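Local coordinates for protein gamma-glutamyltransferase 1 Threonine peptidase. MEROPS family T03 (Pseudomonas nitroreducens, PDB 7D9E) that probably transfers gamma-glutamyl groups to amino acceptors or water as the large subunit of a two-chain Ntn-type threonine peptidase, in a reaction usable for theanine synthesis, at residues T130-W135 against K212-F217; T60-A65 against E148-A153; G155-G160 against E201-L206. All blocks are in the same frame, centred on the assembly; numbering follows the deposited sequence.

Contact 1: T130-W135 against K212-F217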
ATOM      1  N   THR A 130     -10.805  -3.684  -6.585  1.00 17.11           N
ATOM      2  CA  THR A 130     -10.670  -2.268  -6.915  1.00 17.55           C
ATOM      3  C   THR A 130     -11.926  -1.664  -7.543  1.00 18.20           C
ATOM      4  O   THR A 130     -12.374  -0.590  -7.128  1.00 17.76           O
ATOM      5  CB  THR A 130      -9.446  -2.064  -7.791  1.00 15.63           C
ATOM      6  OG1 THR A 130      -8.315  -2.425  -7.006  1.00 16.30           O
ATOM      7  CG2 THR A 130      -9.338  -0.628  -8.213  1.00 18.48           C
ATOM      8  N   VAL A 131     -12.509  -2.322  -8.548  1.00 16.46           N
ATOM      9  CA  VAL A 131     -13.689  -1.737  -9.185  1.00 18.72           C
ATOM     10  C   VAL A 131     -14.818  -1.550  -8.174  1.00 19.76           C
ATOM     11  O   VAL A 131     -15.495  -0.517  -8.164  1.00 20.23           O
ATOM     12  CB  VAL A 131     -14.124  -2.545 -10.415  1.00 19.43           C
ATOM     13  CG1 VAL A 131     -15.422  -1.971 -10.988  1.00 22.35           C
ATOM     14  CG2 VAL A 131     -13.026  -2.496 -11.470  1.00 19.27           C
ATOM     15  N   MET A 132     -15.041  -2.541  -7.310  1.00 18.21           N
ATOM     16  CA  MET A 132     -16.051  -2.379  -6.267  1.00 19.21           C
ATOM     17  C   MET A 132     -15.736  -1.257  -5.306  1.00 19.44           C
ATOM     18  O   MET A 132     -16.632  -0.493  -4.918  1.00 19.98           O
ATOM     19  CB  MET A 132     -16.307  -3.709  -5.558  1.00 21.02           C
ATOM     20  CG  MET A 132     -17.469  -3.581  -4.603  1.00 23.35           C
ATOM     21  SD  MET A 132     -19.003  -3.590  -5.415  1.00 25.77           S
ATOM     22  CE  MET A 132     -19.121  -5.421  -5.877  1.00 24.74           C
ATOM     23  N   GLY A 133     -14.477  -1.163  -4.877  1.00 16.88           N
ATOM     24  CA  GLY A 133     -14.080  -0.103  -3.967  1.00 18.54           C
ATOM     25  C   GLY A 133     -14.335   1.278  -4.534  1.00 18.17           C
ATOM     26  O   GLY A 133     -14.967   2.121  -3.889  1.00 19.27           O
ATOM     27  N   LEU A 134     -13.870   1.519  -5.760  1.00 19.72           N
ATOM     28  CA  LEU A 134     -14.045   2.834  -6.372  1.00 18.75           C
ATOM     29  C   LEU A 134     -15.524   3.149  -6.547  1.00 17.82           C
ATOM     30  O   LEU A 134     -15.962   4.289  -6.319  1.00 20.22           O
ATOM     31  CB  LEU A 134     -13.303   2.880  -7.702  1.00 20.24           C
ATOM     32  CG  LEU A 134     -11.795   2.628  -7.598  1.00 20.55           C
ATOM     33  CD1 LEU A 134     -11.173   2.540  -8.987  1.00 19.02           C
ATOM     34  CD2 LEU A 134     -11.146   3.716  -6.773  1.00 18.71           C
ATOM     35  N   TRP A 135     -16.322   2.143  -6.929  1.00 19.62           N
ATOM     36  CA  TRP A 135     -17.761   2.332  -7.027  1.00 21.84           C
ATOM     37  C   TRP A 135     -18.378   2.727  -5.688  1.00 20.92           C
ATOM     38  O   TRP A 135     -19.153   3.690  -5.603  1.00 21.43           O
ATOM     39  CB  TRP A 135     -18.406   1.035  -7.506  1.00 20.17           C
ATOM     40  CG  TRP A 135     -19.901   1.142  -7.570  1.00 23.83           C
ATOM     41  CD1 TRP A 135     -20.796   0.604  -6.698  1.00 25.05           C
ATOM     42  CD2 TRP A 135     -20.666   1.848  -8.554  1.00 23.18           C
ATOM     43  NE1 TRP A 135     -22.077   0.928  -7.079  1.00 29.39           N
ATOM     44  CE2 TRP A 135     -22.023   1.694  -8.214  1.00 25.07           C
ATOM     45  CE3 TRP A 135     -20.331   2.593  -9.691  1.00 26.64           C
ATOM     46  CZ2 TRP A 135     -23.046   2.245  -8.973  1.00 30.91           C
ATOM     47  CZ3 TRP A 135     -21.357   3.144 -10.443  1.00 29.07           C
ATOM     48  CH2 TRP A 135     -22.697   2.969 -10.075  1.00 33.57           C
ATOM     49  N   LYS A 212     -21.557   0.308 -16.968  1.00 31.76           N
ATOM     50  CA  LYS A 212     -22.218  -0.675 -16.117  1.00 35.78           C
ATOM     51  C   LYS A 212     -21.621  -0.780 -14.724  1.00 35.25           C
ATOM     52  O   LYS A 212     -22.120  -1.554 -13.905  1.00 36.60           O
ATOM     53  CB  LYS A 212     -22.199  -2.059 -16.783  1.00 32.31           C
ATOM     54  CG  LYS A 212     -22.744  -2.065 -18.206  1.00 36.10           C
ATOM     55  N   GLY A 213     -20.587  -0.027 -14.419  1.00 29.20           N
ATOM     56  CA  GLY A 213     -20.003  -0.075 -13.103  1.00 28.60           C
ATOM     57  C   GLY A 213     -19.520  -1.461 -12.744  1.00 28.16           C
ATOM     58  O   GLY A 213     -19.029  -2.222 -13.588  1.00 32.47           O
ATOM     59  N   PRO A 214     -19.616  -1.806 -11.462  1.00 26.29           N
ATOM     60  CA  PRO A 214     -19.179  -3.141 -11.040  1.00 26.18           C
ATOM     61  C   PRO A 214     -19.967  -4.257 -11.691  1.00 27.49           C
ATOM     62  O   PRO A 214     -19.517  -5.409 -11.666  1.00 32.99           O
ATOM     63  CB  PRO A 214     -19.389  -3.119  -9.515  1.00 29.40           C
ATOM     64  CG  PRO A 214     -20.414  -2.053  -9.296  1.00 39.23           C
ATOM     65  CD  PRO A 214     -20.102  -1.002 -10.325  1.00 27.89           C
ATOM     66  N   ASP A 215     -21.126  -3.960 -12.287  1.00 25.54           N
ATOM     67  CA  ASP A 215     -21.898  -5.021 -12.915  1.00 26.76           C
ATOM     68  C   ASP A 215     -21.105  -5.673 -14.043  1.00 30.65           C
ATOM     69  O   ASP A 215     -21.161  -6.889 -14.230  1.00 28.96           O
ATOM     70  CB  ASP A 215     -23.221  -4.473 -13.442  1.00 27.61           C
ATOM     71  CG  ASP A 215     -24.328  -4.524 -12.409  1.00 41.59           C
ATOM     72  OD1 ASP A 215     -24.077  -4.991 -11.279  1.00 43.04           O
ATOM     73  OD2 ASP A 215     -25.459  -4.107 -12.738  1.00 47.21           O
ATOM     74  N   ASP A 216     -20.347  -4.886 -14.802  1.00 26.53           N
ATOM     75  CA  ASP A 216     -19.537  -5.492 -15.856  1.00 26.21           C
ATOM     76  C   ASP A 216     -18.439  -6.365 -15.265  1.00 26.45           C
ATOM     77  O   ASP A 216     -18.205  -7.494 -15.728  1.00 23.96           O
ATOM     78  CB  ASP A 216     -18.903  -4.409 -16.723  1.00 27.09           C
ATOM     79  CG  ASP A 216     -17.786  -4.943 -17.597  1.00 28.50           C
ATOM     80  OD1 ASP A 216     -18.091  -5.768 -18.495  1.00 28.38           O
ATOM     81  OD2 ASP A 216     -16.606  -4.567 -17.369  1.00 27.55           O
ATOM     82  N   PHE A 217     -17.738  -5.845 -14.257  1.00 24.17           N
ATOM     83  CA  PHE A 217     -16.558  -6.533 -13.754  1.00 23.61           C
ATOM     84  C   PHE A 217     -16.914  -7.819 -13.028  1.00 21.69           C
ATOM     85  O   PHE A 217     -16.218  -8.835 -13.181  1.00 21.82           O
ATOM     86  CB  PHE A 217     -15.739  -5.622 -12.832  1.00 22.48           C
ATOM     87  CG  PHE A 217     -14.397  -6.168 -12.514  1.00 21.51           C
ATOM     88  CD1 PHE A 217     -14.244  -7.068 -11.466  1.00 19.28           C
ATOM     89  CD2 PHE A 217     -13.276  -5.816 -13.271  1.00 21.00           C
ATOM     90  CE1 PHE A 217     -13.006  -7.603 -11.178  1.00 20.57           C
ATOM     91  CE2 PHE A 217     -12.041  -6.330 -12.968  1.00 19.57           C
ATOM     92  CZ  PHE A 217     -11.904  -7.240 -11.936  1.00 20.75           C
TER
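P214 carries this contact: its side chain and that of W135 cross at about a right angle, with CD of P214 over one face of the indole, 3.6 Å from the centroid of the five-membered ring and 24° off the ring normal, a CH-pi contact. CG of P214 follows over CG and CD1 of W135, while its CB meets SD of M132 at 4.1 Å; the methionine chain, bent at chi2 and chi3, brings the sulphur back to the proline. One turn away, V131 splits its two methyls. V131 CG1, anti to the backbone N (chi1 175°), rests 3.9 Å from CA of P214, and its CG2 approaches CD2 of F217 at 3.8 Å. In W135 and F217 the bond to CB points toward the other segment. G213 has positive phi (59°), and a CB there would come 3.2 Å from W135 CZ3 and clash with P214 CD. Further out, W146 meets the W135 ring edge-to-face and F35 of the other chain meets the F217 ring. The arrangement is a short G213-P214 turn between helices 200-212 and 214-219, packed on the start of helix 130-141 in the helical part of the gamma-glutamyltranspeptidase fold.

Contact 2: T60-A65 against E148-A153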
ATOM      1  N   THR A  60      -8.502   9.281 -10.995  1.00 19.40           N
ATOM      2  CA  THR A  60      -7.066   9.019 -10.886  1.00 18.87           C
ATOM      3  C   THR A  60      -6.776   7.526 -10.782  1.00 15.73           C
ATOM      4  O   THR A  60      -5.865   7.008 -11.444  1.00 16.27           O
ATOM      5  CB  THR A  60      -6.529   9.767  -9.665  1.00 19.41           C
ATOM      6  OG1 THR A  60      -6.716  11.177  -9.846  1.00 20.69           O
ATOM      7  CG2 THR A  60      -5.039   9.470  -9.457  1.00 18.66           C
ATOM      8  N   ALA A  61      -7.560   6.810  -9.977  1.00 17.07           N
ATOM      9  CA  ALA A  61      -7.338   5.380  -9.810  1.00 17.06           C
ATOM     10  C   ALA A  61      -7.540   4.629 -11.115  1.00 14.58           C
ATOM     11  O   ALA A  61      -6.784   3.706 -11.429  1.00 17.01           O
ATOM     12  CB  ALA A  61      -8.265   4.830  -8.732  1.00 17.34           C
ATOM     13  N   PHE A  62      -8.558   5.002 -11.904  1.00 16.97           N
ATOM     14  CA  PHE A  62      -8.694   4.329 -13.195  1.00 18.24           C
ATOM     15  C   PHE A  62      -7.587   4.746 -14.151  1.00 15.81           C
ATOM     16  O   PHE A  62      -7.108   3.922 -14.943  1.00 17.07           O
ATOM     17  CB  PHE A  62     -10.079   4.558 -13.793  1.00 17.50           C
ATOM     18  CG  PHE A  62     -11.163   3.713 -13.173  1.00 17.83           C
ATOM     19  CD1 PHE A  62     -11.173   2.345 -13.336  1.00 20.44           C
ATOM     20  CD2 PHE A  62     -12.174   4.307 -12.436  1.00 17.98           C
ATOM     21  CE1 PHE A  62     -12.203   1.562 -12.781  1.00 18.67           C
ATOM     22  CE2 PHE A  62     -13.204   3.538 -11.881  1.00 20.32           C
ATOM     23  CZ  PHE A  62     -13.196   2.171 -12.032  1.00 20.05           C
ATOM     24  N   THR A  63      -7.129   6.006 -14.071  1.00 16.08           N
ATOM     25  CA  THR A  63      -6.030   6.445 -14.934  1.00 16.54           C
ATOM     26  C   THR A  63      -4.774   5.632 -14.669  1.00 15.45           C
ATOM     27  O   THR A  63      -4.137   5.133 -15.607  1.00 16.07           O
ATOM     28  CB  THR A  63      -5.752   7.936 -14.742  1.00 18.61           C
ATOM     29  OG1 THR A  63      -6.843   8.688 -15.283  1.00 20.37           O
ATOM     30  CG2 THR A  63      -4.502   8.356 -15.493  1.00 17.47           C
ATOM     31  N   LEU A  64      -4.420   5.457 -13.392  1.00 16.11           N
ATOM     32  CA  LEU A  64      -3.218   4.701 -13.063  1.00 16.07           C
ATOM     33  C   LEU A  64      -3.353   3.213 -13.372  1.00 14.21           C
ATOM     34  O   LEU A  64      -2.332   2.539 -13.562  1.00 15.71           O
ATOM     35  CB  LEU A  64      -2.859   4.928 -11.600  1.00 16.46           C
ATOM     36  CG  LEU A  64      -2.535   6.375 -11.223  1.00 17.38           C
ATOM     37  CD1 LEU A  64      -2.438   6.565  -9.701  1.00 17.56           C
ATOM     38  CD2 LEU A  64      -1.247   6.819 -11.892  1.00 17.03           C
ATOM     39  N   ALA A  65      -4.581   2.684 -13.430  1.00 14.41           N
ATOM     40  CA  ALA A  65      -4.800   1.319 -13.887  1.00 15.42           C
ATOM     41  C   ALA A  65      -4.390   1.146 -15.343  1.00 17.09           C
ATOM     42  O   ALA A  65      -4.142   0.013 -15.786  1.00 17.38           O
ATOM     43  CB  ALA A  65      -6.267   0.957 -13.686  1.00 16.83           C
ATOM     44  N   GLU A 148     -18.345   9.804 -16.772  1.00 30.16           N
ATOM     45  CA  GLU A 148     -17.416  10.847 -17.193  1.00 27.59           C
ATOM     46  C   GLU A 148     -16.065  10.710 -16.494  1.00 28.05           C
ATOM     47  O   GLU A 148     -15.026  11.059 -17.072  1.00 29.67           O
ATOM     48  CB  GLU A 148     -18.022  12.222 -16.896  1.00 30.14           C
ATOM     49  CG  GLU A 148     -19.300  12.536 -17.674  1.00 34.84           C
ATOM     50  CD  GLU A 148     -19.197  12.221 -19.153  1.00 52.77           C
ATOM     51  N   LEU A 149     -16.049  10.183 -15.270  1.00 24.02           N
ATOM     52  CA  LEU A 149     -14.793  10.015 -14.546  1.00 24.33           C
ATOM     53  C   LEU A 149     -13.910   8.935 -15.155  1.00 24.23           C
ATOM     54  O   LEU A 149     -12.705   8.902 -14.873  1.00 24.98           O
ATOM     55  CB  LEU A 149     -15.109   9.656 -13.098  1.00 27.47           C
ATOM     56  CG  LEU A 149     -15.825  10.758 -12.309  1.00 26.74           C
ATOM     57  CD1 LEU A 149     -16.126  10.217 -10.921  1.00 28.57           C
ATOM     58  CD2 LEU A 149     -15.014  12.037 -12.230  1.00 26.70           C
ATOM     59  N   LEU A 150     -14.479   8.037 -15.952  1.00 23.47           N
ATOM     60  CA  LEU A 150     -13.705   7.010 -16.626  1.00 22.70           C
ATOM     61  C   LEU A 150     -13.118   7.507 -17.939  1.00 25.30           C
ATOM     62  O   LEU A 150     -12.199   6.871 -18.465  1.00 22.85           O
ATOM     63  CB  LEU A 150     -14.589   5.786 -16.906  1.00 27.27           C
ATOM     64  CG  LEU A 150     -14.749   4.677 -15.859  1.00 25.95           C
ATOM     65  CD1 LEU A 150     -13.484   3.868 -15.693  1.00 24.17           C
ATOM     66  CD2 LEU A 150     -15.187   5.285 -14.513  1.00 31.11           C
ATOM     67  N   THR A 151     -13.583   8.638 -18.473  1.00 25.08           N
ATOM     68  CA  THR A 151     -13.151   9.013 -19.813  1.00 25.45           C
ATOM     69  C   THR A 151     -11.653   9.304 -19.890  1.00 23.39           C
ATOM     70  O   THR A 151     -11.042   8.933 -20.903  1.00 24.33           O
ATOM     71  CB  THR A 151     -13.988  10.165 -20.389  1.00 31.79           C
ATOM     72  OG1 THR A 151     -13.921  11.314 -19.547  1.00 38.94           O
ATOM     73  CG2 THR A 151     -15.420   9.725 -20.502  1.00 27.25           C
ATOM     74  N   PRO A 152     -11.011   9.937 -18.896  1.00 23.21           N
ATOM     75  CA  PRO A 152      -9.555  10.108 -19.004  1.00 22.27           C
ATOM     76  C   PRO A 152      -8.817   8.786 -19.132  1.00 20.22           C
ATOM     77  O   PRO A 152      -7.942   8.638 -19.995  1.00 21.29           O
ATOM     78  CB  PRO A 152      -9.191  10.837 -17.696  1.00 23.84           C
ATOM     79  CG  PRO A 152     -10.434  11.578 -17.329  1.00 29.38           C
ATOM     80  CD  PRO A 152     -11.555  10.628 -17.714  1.00 26.45           C
ATOM     81  N   ALA A 153      -9.147   7.818 -18.275  1.00 19.98           N
ATOM     82  CA  ALA A 153      -8.491   6.519 -18.334  1.00 21.80           C
ATOM     83  C   ALA A 153      -8.742   5.834 -19.667  1.00 21.38           C
ATOM     84  O   ALA A 153      -7.830   5.239 -20.255  1.00 19.40           O
ATOM     85  CB  ALA A 153      -8.991   5.647 -17.185  1.00 22.06           C
TER
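CD1 of L150 stands almost centrally above the ring of F62, 3.5 Å from its centroid and 14° off the normal, so the methyl makes a CH-pi contact over one face. L150 CD2 lies 3.7 Å from F62 CE2, and the two side chains cross obliquely. The F62 ring reaches this position with CG anti to the carbonyl carbon (chi1 -77°). Just along the helix, A153 presses its CB against the carbonyl O of F62 (3.4 Å) and against F62 CB (3.7 Å). With T63 and A153 CA atoms only 4.2 Å apart, the alanine brings the helices close. Their local axes approach to 7.9 Å with N-to-C directions 27° apart, a near-parallel helix pair within the helix cluster of this Ntn-type large subunit. L206 and I209 of helix 200-212 and L134 of helix 130-141 also touch F62, so an alanine here would remove the ring under L150 and would probably loosen the packing of the helices that meet at it. Only the hydroxyl end of T63 is loosely packed, with OG1 4.0 Å from P152 CB; that hydroxyl bonds to A59 O in its own helix. On the exposed flank, T151 OG1 donates to E148 O at 2.7 Å, on a lone pair in the carbonyl plane, and T151 N donates to the same oxygen.

Contact 3: G155-G160 against E201-L206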
ATOM      1  N   GLY A 155      -9.173   7.216 -22.476  1.00 22.50           N
ATOM      2  CA  GLY A 155      -8.342   7.880 -23.467  1.00 20.60           C
ATOM      3  C   GLY A 155      -6.894   7.437 -23.416  1.00 19.82           C
ATOM      4  O   GLY A 155      -6.291   7.179 -24.453  1.00 20.51           O
ATOM      5  N   TYR A 156      -6.330   7.315 -22.207  1.00 22.28           N
ATOM      6  CA  TYR A 156      -4.947   6.850 -22.090  1.00 19.74           C
ATOM      7  C   TYR A 156      -4.808   5.416 -22.568  1.00 17.53           C
ATOM      8  O   TYR A 156      -3.775   5.053 -23.150  1.00 18.66           O
ATOM      9  CB  TYR A 156      -4.406   7.004 -20.660  1.00 19.18           C
ATOM     10  CG  TYR A 156      -4.050   8.430 -20.321  1.00 19.08           C
ATOM     11  CD1 TYR A 156      -3.047   9.104 -21.016  1.00 22.33           C
ATOM     12  CD2 TYR A 156      -4.737   9.108 -19.335  1.00 20.21           C
ATOM     13  CE1 TYR A 156      -2.738  10.411 -20.721  1.00 23.22           C
ATOM     14  CE2 TYR A 156      -4.429  10.439 -19.033  1.00 23.19           C
ATOM     15  CZ  TYR A 156      -3.433  11.064 -19.722  1.00 25.93           C
ATOM     16  OH  TYR A 156      -3.120  12.372 -19.439  1.00 27.84           O
ATOM     17  N   ALA A 157      -5.850   4.589 -22.391  1.00 18.47           N
ATOM     18  CA  ALA A 157      -5.780   3.229 -22.912  1.00 17.85           C
ATOM     19  C   ALA A 157      -5.857   3.218 -24.430  1.00 18.19           C
ATOM     20  O   ALA A 157      -5.118   2.476 -25.090  1.00 19.82           O
ATOM     21  CB  ALA A 157      -6.909   2.376 -22.322  1.00 20.29           C
ATOM     22  N   GLN A 158      -6.728   4.048 -25.014  1.00 20.46           N
ATOM     23  CA  GLN A 158      -6.905   4.065 -26.461  1.00 23.92           C
ATOM     24  C   GLN A 158      -5.705   4.657 -27.196  1.00 21.93           C
ATOM     25  O   GLN A 158      -5.256   4.100 -28.206  1.00 23.84           O
ATOM     26  CB  GLN A 158      -8.150   4.890 -26.818  1.00 25.68           C
ATOM     27  CG  GLN A 158      -9.449   4.211 -26.503  1.00 34.25           C
ATOM     28  CD  GLN A 158     -10.632   5.146 -26.650  1.00 29.43           C
ATOM     29  OE1 GLN A 158     -10.471   6.361 -26.824  1.00 32.77           O
ATOM     30  NE2 GLN A 158     -11.824   4.584 -26.573  1.00 33.44           N
ATOM     31  N   THR A 159      -5.221   5.821 -26.754  1.00 23.49           N
ATOM     32  CA  THR A 159      -4.233   6.578 -27.512  1.00 23.17           C
ATOM     33  C   THR A 159      -2.853   6.596 -26.875  1.00 23.12           C
ATOM     34  O   THR A 159      -1.909   7.082 -27.510  1.00 26.13           O
ATOM     35  CB  THR A 159      -4.706   8.021 -27.768  1.00 24.35           C
ATOM     36  OG1 THR A 159      -4.997   8.681 -26.536  1.00 28.08           O
ATOM     37  CG2 THR A 159      -5.965   8.021 -28.632  1.00 29.41           C
ATOM     38  N   GLY A 160      -2.712   6.101 -25.655  1.00 20.46           N
ATOM     39  CA  GLY A 160      -1.433   5.707 -25.103  1.00 19.43           C
ATOM     40  C   GLY A 160      -0.915   6.665 -24.039  1.00 21.47           C
ATOM     41  O   GLY A 160      -1.450   7.749 -23.798  1.00 20.35           O
ATOM     42  N   GLU A 201      -7.708  -3.389 -25.654  1.00 24.17           N
ATOM     43  CA  GLU A 201      -8.652  -4.263 -24.959  1.00 24.94           C
ATOM     44  C   GLU A 201      -9.043  -3.663 -23.615  1.00 22.55           C
ATOM     45  O   GLU A 201     -10.216  -3.694 -23.213  1.00 23.24           O
ATOM     46  CB  GLU A 201      -8.047  -5.653 -24.769  1.00 26.85           C
ATOM     47  CG  GLU A 201      -7.893  -6.461 -26.053  1.00 33.21           C
ATOM     48  CD  GLU A 201      -7.621  -7.934 -25.792  1.00 37.73           C
ATOM     49  OE1 GLU A 201      -7.137  -8.262 -24.687  1.00 48.90           O
ATOM     50  OE2 GLU A 201      -7.854  -8.761 -26.706  1.00 49.25           O
ATOM     51  N   LEU A 202      -8.068  -3.098 -22.908  1.00 21.83           N
ATOM     52  CA  LEU A 202      -8.360  -2.465 -21.630  1.00 20.89           C
ATOM     53  C   LEU A 202      -9.257  -1.251 -21.818  1.00 21.33           C
ATOM     54  O   LEU A 202     -10.118  -0.979 -20.973  1.00 21.77           O
ATOM     55  CB  LEU A 202      -7.044  -2.066 -20.966  1.00 20.26           C
ATOM     56  CG  LEU A 202      -7.137  -1.433 -19.585  1.00 19.32           C
ATOM     57  CD1 LEU A 202      -7.851  -2.382 -18.615  1.00 23.32           C
ATOM     58  CD2 LEU A 202      -5.768  -1.034 -19.065  1.00 20.33           C
ATOM     59  N   ALA A 203      -9.071  -0.505 -22.905  1.00 22.30           N
ATOM     60  CA  ALA A 203      -9.962   0.616 -23.176  1.00 23.00           C
ATOM     61  C   ALA A 203     -11.407   0.148 -23.280  1.00 25.61           C
ATOM     62  O   ALA A 203     -12.317   0.786 -22.740  1.00 24.30           O
ATOM     63  CB  ALA A 203      -9.545   1.326 -24.456  1.00 24.84           C
ATOM     64  N   LYS A 204     -11.638  -0.966 -23.971  1.00 23.82           N
ATOM     65  CA  LYS A 204     -13.002  -1.482 -24.087  1.00 26.15           C
ATOM     66  C   LYS A 204     -13.530  -1.928 -22.725  1.00 26.16           C
ATOM     67  O   LYS A 204     -14.707  -1.712 -22.406  1.00 24.81           O
ATOM     68  CB  LYS A 204     -13.052  -2.616 -25.111  1.00 30.16           C
ATOM     69  CG  LYS A 204     -12.825  -2.127 -26.552  1.00 33.70           C
ATOM     70  CD  LYS A 204     -12.761  -3.278 -27.557  1.00 43.63           C
ATOM     71  N   THR A 205     -12.676  -2.540 -21.903  1.00 22.95           N
ATOM     72  CA  THR A 205     -13.082  -2.934 -20.559  1.00 22.66           C
ATOM     73  C   THR A 205     -13.502  -1.717 -19.746  1.00 21.57           C
ATOM     74  O   THR A 205     -14.536  -1.730 -19.057  1.00 21.85           O
ATOM     75  CB  THR A 205     -11.920  -3.661 -19.882  1.00 20.50           C
ATOM     76  OG1 THR A 205     -11.613  -4.850 -20.619  1.00 23.55           O
ATOM     77  CG2 THR A 205     -12.237  -4.027 -18.438  1.00 20.32           C
ATOM     78  N   LEU A 206     -12.707  -0.647 -19.817  1.00 21.95           N
ATOM     79  CA  LEU A 206     -13.037   0.570 -19.088  1.00 21.03           C
ATOM     80  C   LEU A 206     -14.304   1.228 -19.614  1.00 24.51           C
ATOM     81  O   LEU A 206     -15.030   1.862 -18.832  1.00 22.45           O
ATOM     82  CB  LEU A 206     -11.857   1.535 -19.127  1.00 20.83           C
ATOM     83  CG  LEU A 206     -10.647   1.036 -18.331  1.00 19.69           C
ATOM     84  CD1 LEU A 206      -9.438   1.864 -18.722  1.00 21.48           C
ATOM     85  CD2 LEU A 206     -10.900   1.127 -16.844  1.00 21.82           C
TER
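Two alanines face each other where the end of helix 146-159 runs against helix 200-212, forming an antiparallel helix pair among the helices of the gamma-glutamyltranspeptidase large subunit. The local axes come within 8.0 Å, and their N-to-C directions differ by 153°. The bonds to CB of A157 and A203 both point toward the other helix, and the methyls slide past each other, offset, with their CB atoms 3.6 Å apart. Such small side chains let the backbones draw close: the CA atoms of A157 and A203 are separated by 4.9 Å. A157 CB also lies 3.6 Å from CA of A203, showing that the methyl reaches the opposing main chain as well as its side chain.

Q158 approaches from the exposed border of this alanine pair. Its CG is anti to the carbonyl carbon (chi1 -73°) and lies 3.5 Å from A203 CB, so the aliphatic base of the glutamine, not its amide, makes the contact as the chain extends onward. On the buried side L206 also points toward helix 146-159, but more loosely, with CD1 4.4 Å from A157 CB; its side chain also packs on F62 and V66 of helix 53-67. Beyond the pair, T205 OG1 hydrogen-bonds to A33 O of the other chain, which ties helix 200-212 to the partner subunit. Just after helix 146-159, G160 has positive phi. In the last turn of that helix, G155 O accepts from both T159 N and T159 OG1, the hydroxyl donating from 2.9 Å at a position 43° out of the carbonyl plane.

Overall arrangement
All three contacts lie on the same side of the chain's centre, in its helical part. Contacts 2 and 3 share helix 146-159, their centres about 10 Å apart; the centre of contact 1 lies about 13 Å from that of contact 2 and 16 Å from that of contact 3. Along the chain, both segments of contact 2 precede those of contact 3, the segments of contacts 1 and 2 alternate, and both segments of contact 3 fall between those of contact 1. F62 CD1 meets L206 CD2 at 3.7 Å, and L134 CD2 meets A61 CB at 3.7 Å. Helices 53-67, 130-141, 146-159 and 200-212 are thereby joined into one continuous cluster, which also touches the other chain.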